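Local atomic coordinates of putative sugar binding protein (Bacteroides vulgatus ATCC 8482, PDB entry 3KEZ), a protein that probably binds sugars or related nutrients at the bacterial outer membrane as a member of the SusD family, and carries a calcium ion. Residues A[38-43]-A[332-337]; A[270-275]-A[317-322]; A[276-281]-A[307-312]. One frame throughout, in Å; residues are numbered along the deposited sequence.

Interaction 1: residues A[38-43]-A[332-337]; sequences DAYSGR and IPLIRL. With EDO (1,2-ethanediol), chain G.
The backbone oxygen of Tyr-40 is buried against the two gamma carbons of Ile-332 and finds no polar partner anywhere in the model. CG1 and CG2 of Ile-332 each come to 3.5 Å of Tyr-40 O, because a chi1 of -43° sets CG1 beside the isoleucine's own backbone N and leaves CG2 anti to it. A carbonyl left with carbon alone is likely to cost some stability; it lies here in the middle of a SusD-family fold, where the type I beta turn Ala-39 to Gly-42 meets strand 332-336. That strand pairs antiparallel with 255-259 and is interrupted by an inverse gamma turn centred on Pro-333 and a classic beta bulge at Leu-334 and Ile-335, both facing Phe-257. Leu-334, two residues on from Ile-332, also points toward the turn. Its CD2 lies 3.7 Å from Tyr-40 CD1, approaching the ring obliquely, and the two side chains cross at about a right angle. Tyrosine suits this place because its ring meets leucine while its OH bonds Asp-129 of helix 109-134. Ser-41 is small enough to bring OG to 3.7 Å from Ile-332 CG1, yet polar enough to bond the side-chain ND2 of Asn-261, whose backbone O binds the calcium ion. Gly-42 closes the turn, its N donating to Ala-39 O at 3.2 Å, and stands at the N-cap position of helix 43-50 with a backbone conformation awkward for a residue with a CB. Beyond it Arg-43 runs extended back beside Asp-38, whose OD1 lies over the guanidinium face, a pairing of charges without a directed N-H. An ethanediol molecule, probably from the crystallisation liquor, takes the edge: Arg-43 NH1 donates to its O1 across 3.2 Å, almost straight at 170°.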
loop_
_atom_site.group_PDB
_atom_site.type_symbol
_atom_site.label_atom_id
_atom_site.label_comp_id
_atom_site.label_asym_id
_atom_site.label_seq_id
_atom_site.Cartn_x
_atom_site.Cartn_y
_atom_site.Cartn_z
ATOM N N ASP A 38 4.964 -8.586 -9.870
ATOM C CA ASP A 38 4.182 -7.636 -10.646
ATOM C C ASP A 38 2.991 -7.101 -9.861
ATOM O O ASP A 38 2.339 -6.166 -10.316
ATOM C CB ASP A 38 3.698 -8.269 -11.965
ATOM C CG ASP A 38 4.802 -8.340 -13.027
ATOM O OD1 ASP A 38 5.874 -7.737 -12.843
ATOM O OD2 ASP A 38 4.596 -9.017 -14.042
ATOM N N ALA A 39 2.669 -7.724 -8.730
ATOM C CA ALA A 39 1.583 -7.259 -7.877
ATOM C C ALA A 39 2.176 -6.780 -6.556
ATOM O O ALA A 39 3.044 -5.877 -6.558
ATOM C CB ALA A 39 0.500 -8.360 -7.681
ATOM N N TYR A 40 1.727 -7.351 -5.439
ATOM C CA TYR A 40 2.074 -6.827 -4.127
ATOM C C TYR A 40 3.439 -7.257 -3.570
ATOM O O TYR A 40 3.840 -6.825 -2.491
ATOM C CB TYR A 40 0.945 -7.121 -3.125
ATOM C CG TYR A 40 -0.299 -6.321 -3.461
ATOM C CD1 TYR A 40 -0.361 -4.914 -3.212
ATOM C CD2 TYR A 40 -1.380 -6.927 -4.097
ATOM C CE1 TYR A 40 -1.511 -4.177 -3.541
ATOM C CE2 TYR A 40 -2.540 -6.181 -4.437
ATOM C CZ TYR A 40 -2.602 -4.831 -4.151
ATOM O OH TYR A 40 -3.744 -4.135 -4.507
ATOM N N SER A 41 4.192 -8.062 -4.303
ATOM C CA SER A 41 5.565 -8.314 -3.891
ATOM C C SER A 41 6.531 -7.371 -4.620
ATOM O O SER A 41 7.730 -7.485 -4.450
ATOM C CB SER A 41 5.927 -9.782 -4.102
ATOM O OG SER A 41 5.520 -10.593 -3.019
ATOM N N GLY A 42 6.015 -6.429 -5.411
ATOM C CA GLY A 42 6.907 -5.493 -6.102
ATOM C C GLY A 42 6.236 -4.230 -6.596
ATOM O O GLY A 42 6.083 -3.245 -5.857
ATOM N N ARG A 43 5.784 -4.277 -7.836
ATOM C CA ARG A 43 5.373 -3.061 -8.554
ATOM C C ARG A 43 4.318 -2.253 -7.870
ATOM O O ARG A 43 4.408 -1.025 -7.900
ATOM C CB ARG A 43 4.931 -3.408 -9.987
ATOM C CG ARG A 43 6.115 -3.808 -10.833
ATOM C CD ARG A 43 5.713 -4.118 -12.268
ATOM N NE ARG A 43 6.867 -4.491 -13.071
ATOM C CZ ARG A 43 6.798 -4.989 -14.298
ATOM N NH1 ARG A 43 5.631 -5.175 -14.865
ATOM N NH2 ARG A 43 7.907 -5.320 -14.948
ATOM N N ILE A 332 6.115 -9.255 2.592
ATOM C CA ILE A 332 5.724 -7.870 2.422
ATOM C C ILE A 332 4.779 -7.440 3.551
ATOM O O ILE A 332 3.695 -7.983 3.688
ATOM C CB ILE A 332 5.003 -7.662 1.068
ATOM C CG1 ILE A 332 5.740 -8.426 -0.045
ATOM C CG2 ILE A 332 4.851 -6.143 0.809
ATOM C CD1 ILE A 332 7.165 -7.900 -0.425
ATOM N N PRO A 333 5.216 -6.510 4.411
ATOM C CA PRO A 333 4.359 -6.006 5.493
ATOM C C PRO A 333 3.371 -4.960 4.974
ATOM O O PRO A 333 3.493 -3.779 5.294
ATOM C CB PRO A 333 5.373 -5.411 6.467
ATOM C CG PRO A 333 6.434 -4.856 5.583
ATOM C CD PRO A 333 6.521 -5.817 4.391
ATOM N N LEU A 334 2.373 -5.425 4.227
ATOM C CA LEU A 334 1.575 -4.564 3.372
ATOM C C LEU A 334 0.688 -3.577 4.136
ATOM O O LEU A 334 0.544 -2.443 3.727
ATOM C CB LEU A 334 0.730 -5.440 2.441
ATOM C CG LEU A 334 0.253 -4.797 1.155
ATOM C CD1 LEU A 334 1.454 -4.265 0.368
ATOM C CD2 LEU A 334 -0.507 -5.851 0.400
ATOM N N ILE A 335 0.089 -4.044 5.228
ATOM C CA ILE A 335 -0.697 -3.228 6.182
ATOM C C ILE A 335 -0.217 -3.477 7.641
ATOM O O ILE A 335 -0.183 -4.617 8.134
ATOM C CB ILE A 335 -2.235 -3.535 6.118
ATOM C CG1 ILE A 335 -2.773 -3.348 4.687
ATOM C CG2 ILE A 335 -3.030 -2.655 7.157
ATOM C CD1 ILE A 335 -4.223 -3.801 4.500
ATOM N N ARG A 336 0.150 -2.384 8.312
ATOM C CA ARG A 336 0.706 -2.395 9.647
ATOM C C ARG A 336 -0.106 -1.561 10.641
ATOM O O ARG A 336 -0.624 -0.495 10.269
ATOM C CB ARG A 336 2.126 -1.815 9.615
ATOM C CG ARG A 336 3.124 -2.660 8.848
ATOM C CD ARG A 336 4.548 -2.416 9.333
ATOM N NE ARG A 336 5.085 -1.133 8.904
ATOM C CZ ARG A 336 5.574 -0.153 9.680
ATOM N NH1 ARG A 336 5.564 -0.230 10.996
ATOM N NH2 ARG A 336 6.071 0.945 9.109
ATOM N N LEU A 337 -0.158 -2.020 11.903
ATOM C CA LEU A 337 -0.789 -1.252 12.980
ATOM C C LEU A 337 -0.267 0.182 13.093
ATOM O O LEU A 337 -1.045 1.080 13.404
ATOM C CB LEU A 337 -0.630 -1.926 14.315
ATOM C CG LEU A 337 -1.454 -1.386 15.469
ATOM C CD1 LEU A 337 -3.006 -1.472 15.238
ATOM C CD2 LEU A 337 -1.064 -2.181 16.736
HETATM C C1 EDO G . 6.581 -7.385 -18.625
HETATM O O1 EDO G . 5.776 -6.593 -17.749
HETATM C C2 EDO G . 8.035 -6.952 -18.493
HETATM O O2 EDO G . 8.100 -5.537 -18.224
#

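Interaction 2: residues A[270-275]-A[317-322]; sequences ESMGYL and NKYQPQ. With CA (calcium ion), chain C.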
loop_
_atom_site.group_PDB
_atom_site.type_symbol
_atom_site.label_atom_id
_atom_site.label_comp_id
_atom_site.label_asym_id
_atom_site.label_seq_id
_atom_site.Cartn_x
_atom_site.Cartn_y
_atom_site.Cartn_z
ATOM N N GLU A 270 12.622 -9.742 -8.867
ATOM C CA GLU A 270 11.996 -8.401 -8.966
ATOM C C GLU A 270 11.120 -8.066 -7.750
ATOM O O GLU A 270 10.403 -7.070 -7.746
ATOM C CB GLU A 270 11.221 -8.246 -10.279
ATOM C CG GLU A 270 12.118 -8.375 -11.494
ATOM C CD GLU A 270 11.475 -7.925 -12.789
ATOM O OE1 GLU A 270 10.239 -8.047 -12.919
ATOM O OE2 GLU A 270 12.237 -7.475 -13.680
ATOM N N SER A 271 11.240 -8.860 -6.693
ATOM C CA SER A 271 10.514 -8.627 -5.447
ATOM C C SER A 271 11.181 -7.509 -4.629
ATOM O O SER A 271 12.357 -7.208 -4.828
ATOM C CB SER A 271 10.506 -9.917 -4.611
ATOM O OG SER A 271 11.804 -10.164 -4.079
HETATM N N MSE A 272 10.444 -6.933 -3.695
HETATM C CA MSE A 272 10.971 -5.835 -2.845
HETATM C C MSE A 272 12.238 -6.240 -2.114
HETATM O O MSE A 272 13.171 -5.431 -1.976
HETATM C CB MSE A 272 9.906 -5.333 -1.862
HETATM C CG MSE A 272 8.675 -4.705 -2.529
HETATM SE SE MSE A 272 9.184 -3.113 -3.449
HETATM C CE MSE A 272 9.345 -1.853 -1.939
ATOM N N GLY A 273 12.280 -7.501 -1.668
ATOM C CA GLY A 273 13.417 -8.030 -0.949
ATOM C C GLY A 273 14.688 -7.958 -1.766
ATOM O O GLY A 273 15.756 -7.673 -1.226
ATOM N N TYR A 274 14.577 -8.231 -3.065
ATOM C CA TYR A 274 15.740 -8.154 -3.955
ATOM C C TYR A 274 15.971 -6.731 -4.498
ATOM O O TYR A 274 17.108 -6.352 -4.764
ATOM C CB TYR A 274 15.587 -9.139 -5.103
ATOM C CG TYR A 274 16.868 -9.771 -5.584
ATOM C CD1 TYR A 274 17.485 -10.797 -4.871
ATOM C CD2 TYR A 274 17.445 -9.366 -6.781
ATOM C CE1 TYR A 274 18.676 -11.391 -5.346
ATOM C CE2 TYR A 274 18.620 -9.947 -7.246
ATOM C CZ TYR A 274 19.219 -10.957 -6.537
ATOM O OH TYR A 274 20.363 -11.506 -7.043
ATOM N N LEU A 275 14.921 -5.928 -4.668
ATOM C CA LEU A 275 15.142 -4.572 -5.217
ATOM C C LEU A 275 15.785 -3.647 -4.177
ATOM O O LEU A 275 16.602 -2.786 -4.518
ATOM C CB LEU A 275 13.845 -3.953 -5.739
ATOM C CG LEU A 275 13.157 -4.680 -6.907
ATOM C CD1 LEU A 275 11.759 -4.107 -7.103
ATOM C CD2 LEU A 275 13.996 -4.575 -8.158
ATOM N N ASN A 317 16.030 -1.542 4.602
ATOM C CA ASN A 317 16.159 -2.963 4.912
ATOM C C ASN A 317 14.940 -3.480 5.675
ATOM O O ASN A 317 15.067 -4.119 6.740
ATOM C CB ASN A 317 17.445 -3.181 5.745
ATOM C CG ASN A 317 17.899 -4.627 5.754
ATOM O OD1 ASN A 317 17.780 -5.305 4.744
ATOM N ND2 ASN A 317 18.402 -5.109 6.899
ATOM N N LYS A 318 13.757 -3.236 5.125
ATOM C CA LYS A 318 12.504 -3.708 5.745
ATOM C C LYS A 318 12.088 -5.086 5.268
ATOM O O LYS A 318 11.291 -5.758 5.914
ATOM C CB LYS A 318 11.359 -2.727 5.474
ATOM C CG LYS A 318 11.559 -1.388 6.152
ATOM C CD LYS A 318 10.435 -0.387 5.851
ATOM C CE LYS A 318 10.418 0.749 6.863
ATOM N NZ LYS A 318 9.292 1.744 6.632
ATOM N N TYR A 319 12.583 -5.464 4.107
ATOM C CA TYR A 319 12.268 -6.754 3.522
ATOM C C TYR A 319 13.342 -7.752 3.941
ATOM O O TYR A 319 14.257 -8.080 3.192
ATOM C CB TYR A 319 12.151 -6.584 2.022
ATOM C CG TYR A 319 11.038 -5.602 1.738
ATOM C CD1 TYR A 319 9.693 -6.003 1.778
ATOM C CD2 TYR A 319 11.307 -4.250 1.520
ATOM C CE1 TYR A 319 8.659 -5.084 1.589
ATOM C CE2 TYR A 319 10.265 -3.316 1.334
ATOM C CZ TYR A 319 8.962 -3.739 1.350
ATOM O OH TYR A 319 7.968 -2.808 1.123
ATOM N N GLN A 320 13.209 -8.200 5.183
ATOM C CA GLN A 320 14.199 -9.072 5.817
ATOM C C GLN A 320 13.714 -10.496 5.621
ATOM O O GLN A 320 12.570 -10.811 5.899
ATOM C CB GLN A 320 14.374 -8.712 7.310
ATOM C CG GLN A 320 14.908 -7.265 7.487
ATOM C CD GLN A 320 15.029 -6.811 8.919
ATOM O OE1 GLN A 320 14.831 -7.602 9.829
ATOM N NE2 GLN A 320 15.367 -5.513 9.129
ATOM N N PRO A 321 14.568 -11.348 5.077
ATOM C CA PRO A 321 14.104 -12.720 4.906
ATOM C C PRO A 321 13.845 -13.387 6.262
ATOM O O PRO A 321 14.480 -13.032 7.270
ATOM C CB PRO A 321 15.286 -13.389 4.199
ATOM C CG PRO A 321 16.491 -12.609 4.667
ATOM C CD PRO A 321 16.008 -11.194 4.812
ATOM N N GLN A 322 12.905 -14.317 6.277
ATOM C CA GLN A 322 12.681 -15.194 7.436
ATOM C C GLN A 322 13.818 -16.222 7.504
ATOM O O GLN A 322 14.632 -16.311 6.590
ATOM C CB GLN A 322 11.284 -15.846 7.356
ATOM C CG GLN A 322 10.134 -14.885 7.775
ATOM C CD GLN A 322 9.959 -13.670 6.821
ATOM O OE1 GLN A 322 10.060 -13.787 5.575
ATOM N NE2 GLN A 322 9.687 -12.499 7.408
HETATM CA CA CA C . 9.330 -15.175 3.480
HETATM O O HOH W 1 16.064 -6.988 1.466
HETATM O O HOH W 2 8.378 -16.833 5.234
#
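Met-272, deposited as selenomethionine, sets its CB over the face of the Tyr-319 ring and curls the rest of its chain toward the hydroxyl. The CB stands almost exactly over the ring, 3.5 Å from its centroid and only 3° off the normal, a CH-pi contact. From there CG leans toward the phenol end, 4.0 Å from Tyr-319 CZ. The selenium stands farther off and obliquely, 5.3 Å from the centroid, in a loose Met-aromatic contact. Bends at chi2 (-65°) and chi3 (-78°) then fold the chain back, so that the methyl CE returns to 3.5 Å from Tyr-319 OH. A flexible, unbranched side chain suits this path from the ring's centre to its hydroxyl. The OH itself is hydrogen-bonded to the backbone oxygen of Ala-394. Next along the short helix 272-275, Gly-273 brings its CA to 3.5 Å from Tyr-319 CB, a close approach of backbone carbon to side chain. A water lies within hydrogen-bonding distance of both Gly-273 O and Tyr-319 O. Tyr-319 centres an inverse gamma turn in the loop that leads on to Gln-322, whose OE1 binds the calcium ion at 2.6 Å, alongside Asn-261, Glu-325, Asp-329 and Asn-331. Around the pair the fold closes in: Val-45 of helix 43-50 touches both Met-272 and Tyr-319, Tyr-46 of that helix adds to the methionine's cover, and strand 332-336 packs against both residues through Ile-332, with Pro-333 also against the tyrosine.

Interaction 3: residues A[276-281]-A[307-312]; sequences NSYNGY and SFDKKY
The loop after helix 272-275 lies against one face of a beta hairpin, with Tyr-278 CA 6.2 Å from Asp-309 CA and no main-chain pairing between them. The hairpin is made by strands 306-309 and 313-316, and a type I beta turn from Ser-277 to Gly-280 presents Tyr-278 to it. With chi1 at 59°, CG sits between the backbone N and the carbonyl carbon, and the ring extends along the strand. It meets the strand obliquely: CE2 is 3.3 Å from Phe-308 O, while CD2 lies 3.9 Å from Asp-309 CB. The ring and the Asp-309 carboxylate are turned only 25° apart. At this partly exposed site tyrosine fits well, its broad ring packing also on Tyr-315 of the partner strand. With an alanine here, the backbone at Phe-308 and the CB of Asp-309 would probably lose their cover, opening a gap between loop and hairpin. Serine suits the start of the turn because its hydroxyl can hold the chain just ahead: in an ST turn, Ser-277 OG accepts from Asn-279 N at 2.8 Å.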
loop_
_atom_site.group_PDB
_atom_site.type_symbol
_atom_site.label_atom_id
_atom_site.label_comp_id
_atom_site.label_asym_id
_atom_site.label_seq_id
_atom_site.Cartn_x
_atom_site.Cartn_y
_atom_site.Cartn_z
ATOM N N ASN A 276 15.476 -3.877 -2.901
ATOM C CA ASN A 276 15.876 -2.936 -1.840
ATOM C C ASN A 276 17.083 -3.432 -1.092
ATOM O O ASN A 276 17.057 -3.506 0.120
ATOM C CB ASN A 276 14.692 -2.731 -0.866
ATOM C CG ASN A 276 13.591 -1.848 -1.463
ATOM O OD1 ASN A 276 13.570 -0.634 -1.214
ATOM N ND2 ASN A 276 12.675 -2.453 -2.262
ATOM N N SER A 277 18.128 -3.834 -1.818
ATOM C CA SER A 277 19.299 -4.439 -1.185
ATOM C C SER A 277 20.491 -4.351 -2.103
ATOM O O SER A 277 20.366 -4.521 -3.311
ATOM C CB SER A 277 19.069 -5.925 -0.839
ATOM O OG SER A 277 20.303 -6.591 -0.570
ATOM N N TYR A 278 21.662 -4.111 -1.521
ATOM C CA TYR A 278 22.865 -4.051 -2.333
ATOM C C TYR A 278 23.388 -5.471 -2.592
ATOM O O TYR A 278 24.345 -5.646 -3.354
ATOM C CB TYR A 278 23.932 -3.112 -1.734
ATOM C CG TYR A 278 24.410 -3.460 -0.359
ATOM C CD1 TYR A 278 25.284 -4.529 -0.156
ATOM C CD2 TYR A 278 24.009 -2.722 0.726
ATOM C CE1 TYR A 278 25.735 -4.846 1.109
ATOM C CE2 TYR A 278 24.453 -3.017 1.994
ATOM C CZ TYR A 278 25.303 -4.082 2.179
ATOM O OH TYR A 278 25.743 -4.376 3.427
ATOM N N ASN A 279 22.762 -6.467 -1.945
ATOM C CA ASN A 279 22.938 -7.887 -2.291
ATOM C C ASN A 279 21.874 -8.407 -3.261
ATOM O O ASN A 279 21.848 -9.587 -3.564
ATOM C CB ASN A 279 22.976 -8.747 -1.017
ATOM C CG ASN A 279 24.182 -8.438 -0.171
ATOM O OD1 ASN A 279 25.257 -8.234 -0.698
ATOM N ND2 ASN A 279 23.999 -8.333 1.138
ATOM N N GLY A 280 21.051 -7.520 -3.807
ATOM C CA GLY A 280 20.001 -7.895 -4.762
ATOM C C GLY A 280 20.253 -7.179 -6.083
ATOM O O GLY A 280 21.315 -7.370 -6.679
ATOM N N TYR A 281 19.313 -6.338 -6.528
ATOM C CA TYR A 281 19.478 -5.585 -7.787
ATOM C C TYR A 281 19.947 -4.122 -7.603
ATOM O O TYR A 281 20.085 -3.391 -8.587
ATOM C CB TYR A 281 18.181 -5.603 -8.629
ATOM C CG TYR A 281 17.982 -6.818 -9.516
ATOM C CD1 TYR A 281 19.045 -7.404 -10.215
ATOM C CD2 TYR A 281 16.714 -7.362 -9.692
ATOM C CE1 TYR A 281 18.853 -8.543 -11.027
ATOM C CE2 TYR A 281 16.516 -8.483 -10.508
ATOM C CZ TYR A 281 17.584 -9.063 -11.166
ATOM O OH TYR A 281 17.362 -10.164 -11.958
ATOM N N SER A 307 20.419 0.069 5.317
ATOM C CA SER A 307 21.567 -0.768 4.947
ATOM C C SER A 307 22.408 0.027 3.977
ATOM O O SER A 307 21.960 0.390 2.896
ATOM C CB SER A 307 21.145 -2.066 4.269
ATOM O OG SER A 307 20.605 -2.972 5.195
ATOM N N PHE A 308 23.638 0.334 4.378
ATOM C CA PHE A 308 24.508 1.205 3.588
ATOM C C PHE A 308 25.474 0.398 2.718
ATOM O O PHE A 308 26.205 -0.456 3.213
ATOM C CB PHE A 308 25.329 2.127 4.491
ATOM C CG PHE A 308 24.504 3.102 5.257
ATOM C CD1 PHE A 308 23.939 2.742 6.462
ATOM C CD2 PHE A 308 24.279 4.382 4.762
ATOM C CE1 PHE A 308 23.156 3.633 7.167
ATOM C CE2 PHE A 308 23.480 5.276 5.456
ATOM C CZ PHE A 308 22.934 4.913 6.660
ATOM N N ASP A 309 25.455 0.681 1.418
ATOM C CA ASP A 309 26.444 0.180 0.487
ATOM C C ASP A 309 27.657 1.072 0.604
ATOM O O ASP A 309 27.699 2.124 -0.025
ATOM C CB ASP A 309 25.904 0.262 -0.938
ATOM C CG ASP A 309 26.908 -0.209 -1.951
ATOM O OD1 ASP A 309 27.819 -0.908 -1.518
ATOM O OD2 ASP A 309 26.813 0.163 -3.137
ATOM N N LYS A 310 28.642 0.648 1.399
ATOM C CA LYS A 310 29.833 1.448 1.677
ATOM C C LYS A 310 29.403 2.856 2.121
ATOM O O LYS A 310 28.595 2.957 3.034
ATOM C CB LYS A 310 30.792 1.456 0.480
ATOM C CG LYS A 310 31.307 0.056 0.036
ATOM C CD LYS A 310 31.754 -0.797 1.249
ATOM C CE LYS A 310 32.548 -2.045 0.863
ATOM N NZ LYS A 310 31.840 -2.816 -0.177
ATOM N N LYS A 311 29.915 3.913 1.494
ATOM C CA LYS A 311 29.427 5.256 1.742
ATOM C C LYS A 311 28.759 5.777 0.469
ATOM O O LYS A 311 28.898 6.951 0.135
ATOM C CB LYS A 311 30.559 6.194 2.224
ATOM C CG LYS A 311 31.098 5.872 3.630
ATOM C CD LYS A 311 31.812 7.070 4.312
ATOM C CE LYS A 311 31.871 6.921 5.854
ATOM N NZ LYS A 311 30.527 6.703 6.536
ATOM N N TYR A 312 28.012 4.911 -0.237
ATOM C CA TYR A 312 27.468 5.268 -1.551
ATOM C C TYR A 312 25.946 5.458 -1.600
ATOM O O TYR A 312 25.471 6.422 -2.198
ATOM C CB TYR A 312 27.829 4.216 -2.592
ATOM C CG TYR A 312 29.273 3.798 -2.583
ATOM C CD1 TYR A 312 30.303 4.743 -2.427
ATOM C CD2 TYR A 312 29.625 2.449 -2.741
ATOM C CE1 TYR A 312 31.661 4.338 -2.416
ATOM C CE2 TYR A 312 30.974 2.045 -2.730
ATOM C CZ TYR A 312 31.974 2.986 -2.570
ATOM O OH TYR A 312 33.280 2.565 -2.562
HETATM O O HOH W 3 18.515 -3.738 2.499
#

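How the interactions relate
Interactions 1 and 2 are buried and share a core: strand 332-336 serves both contacts, and Ser-41 O and Met-272 N, 2.9 Å apart, probably hydrogen-bond. Both border the calcium site, interaction 2 supplying a ligand and interaction 1 a residue bonded to one. Interaction 3 lies at the surface, away from that site, but is tied to interaction 2 by the continuous chain 270-281 and by a probable bond from Tyr-281 N to Tyr-274 O. In all three a tyrosine does much of the packing: against aliphatic or selenomethionine carbon in the interior, against backbone and a charged residue's CB at the surface.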